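Local coordinates for protein ACP (Streptomyces sp. MSC090213JE08, PDB 6KXF) that probably carries the growing acyl chain on a phosphopantetheine arm, as the acyl carrier protein of the highly reducing type II polyketide synthase that makes ishigamide, at residues Arg11-Ile20 / Asp46-Tyr55. Residues are numbered along the deposited sequence; the frame is centred on the assembly and turned at random.
Sequences RIREIIAENI and DVLSALEMEY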
ATOM      1  N   ARG C  11      -9.505 -13.772  36.626  1.00111.61           N
ATOM      2  CA  ARG C  11      -9.823 -12.917  35.476  1.00105.20           C
ATOM      3  C   ARG C  11      -8.531 -12.488  34.766  1.00103.54           C
ATOM      4  O   ARG C  11      -8.544 -12.305  33.550  1.00102.97           O
ATOM      5  CB  ARG C  11     -10.602 -11.665  35.897  1.00 98.90           C
ATOM      6  CG  ARG C  11     -11.070 -10.807  34.727  1.00 98.18           C
ATOM      7  CD  ARG C  11     -12.068 -11.515  33.825  1.00 94.62           C
ATOM      8  NE  ARG C  11     -11.539 -12.002  32.549  1.00 97.85           N
ATOM      9  CZ  ARG C  11     -11.893 -11.543  31.343  1.00 98.85           C
ATOM     10  NH1 ARG C  11     -12.447 -10.348  31.221  1.00100.08           N
ATOM     11  NH2 ARG C  11     -11.701 -12.280  30.261  1.00 88.01           N
ATOM     12  N   ILE C  12      -7.445 -12.313  35.536  1.00 91.46           N
ATOM     13  CA  ILE C  12      -6.140 -11.899  35.002  1.00 84.52           C
ATOM     14  C   ILE C  12      -5.515 -13.055  34.210  1.00 90.59           C
ATOM     15  O   ILE C  12      -5.089 -12.852  33.057  1.00 90.76           O
ATOM     16  CB  ILE C  12      -5.235 -11.367  36.132  1.00 78.68           C
ATOM     17  CG1 ILE C  12      -5.555  -9.888  36.394  1.00 77.03           C
ATOM     18  CG2 ILE C  12      -3.761 -11.608  35.825  1.00 80.46           C
ATOM     19  CD1 ILE C  12      -4.948  -9.307  37.648  1.00 73.89           C
ATOM     20  N   ARG C  13      -5.463 -14.242  34.836  1.00 96.30           N
ATOM     21  CA  ARG C  13      -5.080 -15.523  34.194  1.00 86.74           C
ATOM     22  C   ARG C  13      -5.788 -15.659  32.837  1.00 81.71           C
ATOM     23  O   ARG C  13      -5.164 -15.957  31.813  1.00 79.18           O
ATOM     24  CB  ARG C  13      -5.469 -16.712  35.081  1.00 95.02           C
ATOM     25  CG  ARG C  13      -4.342 -17.313  35.916  1.00 99.65           C
ATOM     26  CD  ARG C  13      -4.630 -18.730  36.433  1.00 96.94           C
ATOM     27  NE  ARG C  13      -5.259 -19.608  35.437  1.00 97.10           N
ATOM     28  CZ  ARG C  13      -4.651 -20.590  34.754  1.00100.60           C
ATOM     29  NH1 ARG C  13      -3.490 -21.074  35.167  1.00104.79           N
ATOM     30  NH2 ARG C  13      -5.209 -21.084  33.653  1.00 76.07           N
ATOM     31  N   GLU C  14      -7.105 -15.434  32.844  1.00 81.94           N
ATOM     32  CA  GLU C  14      -7.983 -15.667  31.677  1.00 95.46           C
ATOM     33  C   GLU C  14      -7.658 -14.667  30.549  1.00101.55           C
ATOM     34  O   GLU C  14      -7.685 -15.013  29.347  1.00 79.30           O
ATOM     35  CB  GLU C  14      -9.444 -15.577  32.127  1.00 98.94           C
ATOM     36  CG  GLU C  14     -10.454 -16.062  31.102  1.00 96.24           C
ATOM     37  CD  GLU C  14     -11.897 -15.792  31.498  1.00103.32           C
ATOM     38  OE1 GLU C  14     -12.142 -14.825  32.259  1.00100.80           O
ATOM     39  OE2 GLU C  14     -12.777 -16.553  31.055  1.00107.23           O
ATOM     40  N   ILE C  15      -7.361 -13.420  30.942  1.00109.96           N
ATOM     41  CA  ILE C  15      -6.961 -12.364  30.008  1.00102.98           C
ATOM     42  C   ILE C  15      -5.625 -12.771  29.367  1.00 92.25           C
ATOM     43  O   ILE C  15      -5.564 -12.898  28.131  1.00 89.08           O
ATOM     44  CB  ILE C  15      -6.901 -10.982  30.702  1.00108.88           C
ATOM     45  CG1 ILE C  15      -8.303 -10.415  30.952  1.00107.61           C
ATOM     46  CG2 ILE C  15      -6.046 -10.006  29.906  1.00103.16           C
ATOM     47  CD1 ILE C  15      -8.358  -9.304  31.984  1.00103.93           C
ATOM     48  N   ILE C  16      -4.595 -12.988  30.208  1.00 75.78           N
ATOM     49  CA  ILE C  16      -3.252 -13.429  29.773  1.00 73.75           C
ATOM     50  C   ILE C  16      -3.377 -14.586  28.766  1.00 89.66           C
ATOM     51  O   ILE C  16      -2.988 -14.448  27.579  1.00 74.54           O
ATOM     52  CB  ILE C  16      -2.388 -13.849  30.973  1.00 66.00           C
ATOM     53  CG1 ILE C  16      -2.019 -12.656  31.851  1.00 65.92           C
ATOM     54  CG2 ILE C  16      -1.159 -14.619  30.502  1.00 68.74           C
ATOM     55  CD1 ILE C  16      -0.889 -12.927  32.828  1.00 70.97           C
ATOM     56  N   ALA C  17      -3.926 -15.713  29.248  1.00 89.56           N
ATOM     57  CA  ALA C  17      -4.019 -16.952  28.501  1.00 90.34           C
ATOM     58  C   ALA C  17      -4.564 -16.670  27.095  1.00 89.72           C
ATOM     59  O   ALA C  17      -3.992 -17.141  26.118  1.00106.25           O
ATOM     60  CB  ALA C  17      -4.873 -17.957  29.247  1.00 91.05           C
ATOM     61  N   GLU C  18      -5.635 -15.874  26.995  1.00 84.33           N
ATOM     62  CA  GLU C  18      -6.279 -15.594  25.705  1.00 90.22           C
ATOM     63  C   GLU C  18      -5.340 -14.791  24.782  1.00 95.71           C
ATOM     64  O   GLU C  18      -5.480 -14.869  23.558  1.00 91.63           O
ATOM     65  CB  GLU C  18      -7.600 -14.846  25.908  1.00 94.13           C
ATOM     66  CG  GLU C  18      -8.491 -14.813  24.669  1.00 94.01           C
ATOM     67  CD  GLU C  18      -9.266 -13.516  24.461  1.00 98.84           C
ATOM     68  OE1 GLU C  18     -10.136 -13.202  25.307  1.00 83.63           O
ATOM     69  OE2 GLU C  18      -8.998 -12.813  23.449  1.00102.71           O
ATOM     70  N   ASN C  19      -4.411 -14.012  25.361  1.00 96.64           N
ATOM     71  CA  ASN C  19      -3.557 -13.066  24.604  1.00 95.75           C
ATOM     72  C   ASN C  19      -2.186 -13.676  24.265  1.00 99.26           C
ATOM     73  O   ASN C  19      -1.546 -13.206  23.317  1.00105.39           O
ATOM     74  CB  ASN C  19      -3.402 -11.736  25.345  1.00 80.00           C
ATOM     75  CG  ASN C  19      -4.677 -10.930  25.316  1.00 79.75           C
ATOM     76  OD1 ASN C  19      -5.127 -10.504  24.258  1.00 75.60           O
ATOM     77  ND2 ASN C  19      -5.294 -10.750  26.471  1.00 94.87           N
ATOM     78  N   ILE C  20      -1.746 -14.699  25.014  1.00 93.58           N
ATOM     79  CA  ILE C  20      -0.443 -15.357  24.779  1.00 91.85           C
ATOM     80  C   ILE C  20      -0.613 -16.848  24.407  1.00102.55           C
ATOM     81  O   ILE C  20       0.326 -17.440  23.889  1.00105.79           O
ATOM     82  CB  ILE C  20       0.498 -15.146  25.988  1.00 84.99           C
ATOM     83  CG1 ILE C  20       0.622 -16.367  26.903  1.00 88.53           C
ATOM     84  CG2 ILE C  20       0.088 -13.925  26.787  1.00 85.70           C
ATOM     85  CD1 ILE C  20       1.519 -16.135  28.098  1.00 84.01           C
ATOM     86  N   ASP C  46      -0.518  -7.094  23.819  1.00 53.65           N
ATOM     87  CA  ASP C  46      -1.939  -7.505  23.808  1.00 62.59           C
ATOM     88  C   ASP C  46      -2.428  -7.692  25.263  1.00 61.23           C
ATOM     89  O   ASP C  46      -3.572  -7.316  25.582  1.00 57.01           O
ATOM     90  CB  ASP C  46      -2.151  -8.752  22.933  1.00 68.99           C
ATOM     91  CG  ASP C  46      -3.142  -8.621  21.774  1.00 76.53           C
ATOM     92  OD1 ASP C  46      -4.038  -7.722  21.803  1.00 69.16           O
ATOM     93  OD2 ASP C  46      -3.032  -9.448  20.845  1.00 90.04           O
ATOM     94  N   VAL C  47      -1.563  -8.214  26.155  1.00 58.31           N
ATOM     95  CA  VAL C  47      -1.957  -8.472  27.567  1.00 66.07           C
ATOM     96  C   VAL C  47      -2.040  -7.151  28.337  1.00 61.80           C
ATOM     97  O   VAL C  47      -3.025  -6.933  29.033  1.00 64.49           O
ATOM     98  CB  VAL C  47      -1.085  -9.498  28.320  1.00 63.66           C
ATOM     99  CG1 VAL C  47      -0.656 -10.651  27.431  1.00 63.85           C
ATOM    100  CG2 VAL C  47       0.114  -8.888  29.016  1.00 70.78           C
ATOM    101  N   LEU C  48      -1.044  -6.269  28.194  1.00 59.19           N
ATOM    102  CA  LEU C  48      -1.117  -4.958  28.868  1.00 58.05           C
ATOM    103  C   LEU C  48      -2.382  -4.212  28.395  1.00 60.12           C
ATOM    104  O   LEU C  48      -3.118  -3.640  29.225  1.00 57.74           O
ATOM    105  CB  LEU C  48       0.179  -4.174  28.618  1.00 56.29           C
ATOM    106  CG  LEU C  48       0.206  -2.765  29.212  1.00 55.36           C
ATOM    107  CD1 LEU C  48       1.640  -2.280  29.380  1.00 54.24           C
ATOM    108  CD2 LEU C  48      -0.610  -1.783  28.364  1.00 56.17           C
ATOM    109  N   SER C  49      -2.682  -4.290  27.088  1.00 58.65           N
ATOM    110  CA  SER C  49      -3.851  -3.602  26.480  1.00 62.82           C
ATOM    111  C   SER C  49      -5.165  -4.155  27.044  1.00 60.95           C
ATOM    112  O   SER C  49      -6.114  -3.381  27.270  1.00 55.24           O
ATOM    113  CB  SER C  49      -3.872  -3.681  24.968  1.00 60.46           C
ATOM    114  OG  SER C  49      -5.024  -2.983  24.447  1.00 69.15           O
ATOM    115  N   ALA C  50      -5.238  -5.485  27.187  1.00 61.56           N
ATOM    116  CA  ALA C  50      -6.442  -6.182  27.734  1.00 64.52           C
ATOM    117  C   ALA C  50      -6.667  -5.804  29.214  1.00 57.25           C
ATOM    118  O   ALA C  50      -7.763  -5.422  29.591  1.00 63.67           O
ATOM    119  CB  ALA C  50      -6.317  -7.684  27.549  1.00 58.60           C
ATOM    120  N   LEU C  51      -5.614  -5.850  30.035  1.00 58.01           N
ATOM    121  CA  LEU C  51      -5.727  -5.442  31.441  1.00 63.12           C
ATOM    122  C   LEU C  51      -6.260  -4.002  31.543  1.00 67.53           C
ATOM    123  O   LEU C  51      -7.198  -3.753  32.301  1.00 72.35           O
ATOM    124  CB  LEU C  51      -4.368  -5.576  32.130  1.00 61.56           C
ATOM    125  CG  LEU C  51      -3.746  -6.971  32.095  1.00 71.20           C
ATOM    126  CD1 LEU C  51      -2.369  -6.970  32.741  1.00 72.20           C
ATOM    127  CD2 LEU C  51      -4.659  -7.991  32.766  1.00 77.31           C
ATOM    128  N   GLU C  52      -5.664  -3.063  30.786  1.00 62.33           N
ATOM    129  CA  GLU C  52      -6.053  -1.657  30.814  1.00 56.58           C
ATOM    130  C   GLU C  52      -7.564  -1.526  30.588  1.00 59.91           C
ATOM    131  O   GLU C  52      -8.257  -0.788  31.286  1.00 58.54           O
ATOM    132  CB  GLU C  52      -5.319  -0.864  29.724  1.00 61.69           C
ATOM    133  CG  GLU C  52      -3.921  -0.378  30.085  1.00 64.34           C
ATOM    134  CD  GLU C  52      -3.337   0.647  29.104  1.00 69.33           C
ATOM    135  OE1 GLU C  52      -3.655   0.582  27.904  1.00 63.17           O
ATOM    136  OE2 GLU C  52      -2.582   1.527  29.542  1.00 64.15           O
ATOM    137  N   MET C  53      -8.068  -2.233  29.572  1.00 60.74           N
ATOM    138  CA  MET C  53      -9.467  -2.154  29.198  1.00 67.92           C
ATOM    139  C   MET C  53     -10.354  -2.773  30.287  1.00 75.84           C
ATOM    140  O   MET C  53     -11.397  -2.201  30.614  1.00 75.68           O
ATOM    141  CB  MET C  53      -9.724  -2.875  27.877  1.00 68.64           C
ATOM    142  CG  MET C  53     -10.885  -2.289  27.111  1.00 75.74           C
ATOM    143  SD  MET C  53     -11.023  -3.010  25.469  1.00 92.43           S
ATOM    144  CE  MET C  53      -9.306  -3.053  24.930  1.00 85.61           C
ATOM    145  N   GLU C  54      -9.931  -3.928  30.825  1.00 68.94           N
ATOM    146  CA  GLU C  54     -10.679  -4.666  31.844  1.00 76.98           C
ATOM    147  C   GLU C  54     -11.026  -3.735  33.010  1.00 73.69           C
ATOM    148  O   GLU C  54     -12.170  -3.687  33.449  1.00 79.63           O
ATOM    149  CB  GLU C  54      -9.868  -5.856  32.365  1.00 86.54           C
ATOM    150  CG  GLU C  54     -10.650  -6.803  33.276  1.00 86.04           C
ATOM    151  CD  GLU C  54     -11.763  -7.602  32.616  1.00 88.90           C
ATOM    152  OE1 GLU C  54     -12.535  -8.243  33.348  1.00 97.09           O
ATOM    153  OE2 GLU C  54     -11.863  -7.586  31.376  1.00 85.60           O
ATOM    154  N   TYR C  55     -10.034  -2.970  33.467  1.00 71.94           N
ATOM    155  CA  TYR C  55     -10.101  -2.271  34.734  1.00 70.51           C
ATOM    156  C   TYR C  55     -10.167  -0.744  34.554  1.00 66.42           C
ATOM    157  O   TYR C  55     -10.075  -0.016  35.538  1.00 66.10           O
ATOM    158  CB  TYR C  55      -8.907  -2.728  35.580  1.00 69.64           C
ATOM    159  CG  TYR C  55      -8.934  -4.204  35.894  1.00 75.22           C
ATOM    160  CD1 TYR C  55     -10.029  -4.776  36.530  1.00 78.64           C
ATOM    161  CD2 TYR C  55      -7.877  -5.035  35.560  1.00 79.26           C
ATOM    162  CE1 TYR C  55     -10.070  -6.128  36.837  1.00 83.47           C
ATOM    163  CE2 TYR C  55      -7.903  -6.392  35.851  1.00 83.60           C
ATOM    164  CZ  TYR C  55      -9.004  -6.944  36.490  1.00 87.87           C
ATOM    165  OH  TYR C  55      -9.047  -8.283  36.778  1.00 78.93           O
TER
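Ile-15 of helix 8-20 is the knob here, set into a hole formed by Val-47, Ala-50, Leu-51 and Glu-54 of helix 41-55. Its two branches divide the work: with CG1 beside the backbone N (chi1 -75°), CG2 falls anti to it and presses on Ala-50 CB at a tight 3.3 Å, while CD1 lies against Glu-54 CG at 3.6 Å. Toward the C-terminal end of helix 8-20, Asn-19 lays its CB on Val-47 CG1 and turns ND2 to Ala-50 CB, 3.4 Å off; the same ND2 makes a weak bond back to Ile-15 O. Ile-20 CG2 meets Val-47 CG1 just as closely. At the other end Ile-12 CG1 comes to the edge of the Tyr-55 ring, one face of which lies under Glu-54 CG. Tyr-55 OH is buried with no polar partner. Helix 72-81 packs on Ile-12, Ile-16 and Leu-51. The segment axes, 9.0 Å apart at closest, run roughly antiparallel (143°) within the carrier-protein helical bundle. Along one border of this apolar seam Arg-11, bent at chi2 and chi3, forms a salt bridge with Glu-54: NH1 lies 2.8 Å from OE2 and donates nearly straight to OE1 (3.0 Å) from above the carboxylate plane, the guanidinium turned 77° to it. Arg-11 NE pairs with Glu-14 OE1 at 2.9 Å, and Ile-15 CG1 covers one guanidinium face. A leucine in place of Arg-11 would probably leave Glu-14 and Glu-54 without their shared cation, which ties the helices together and probably offsets these like charges.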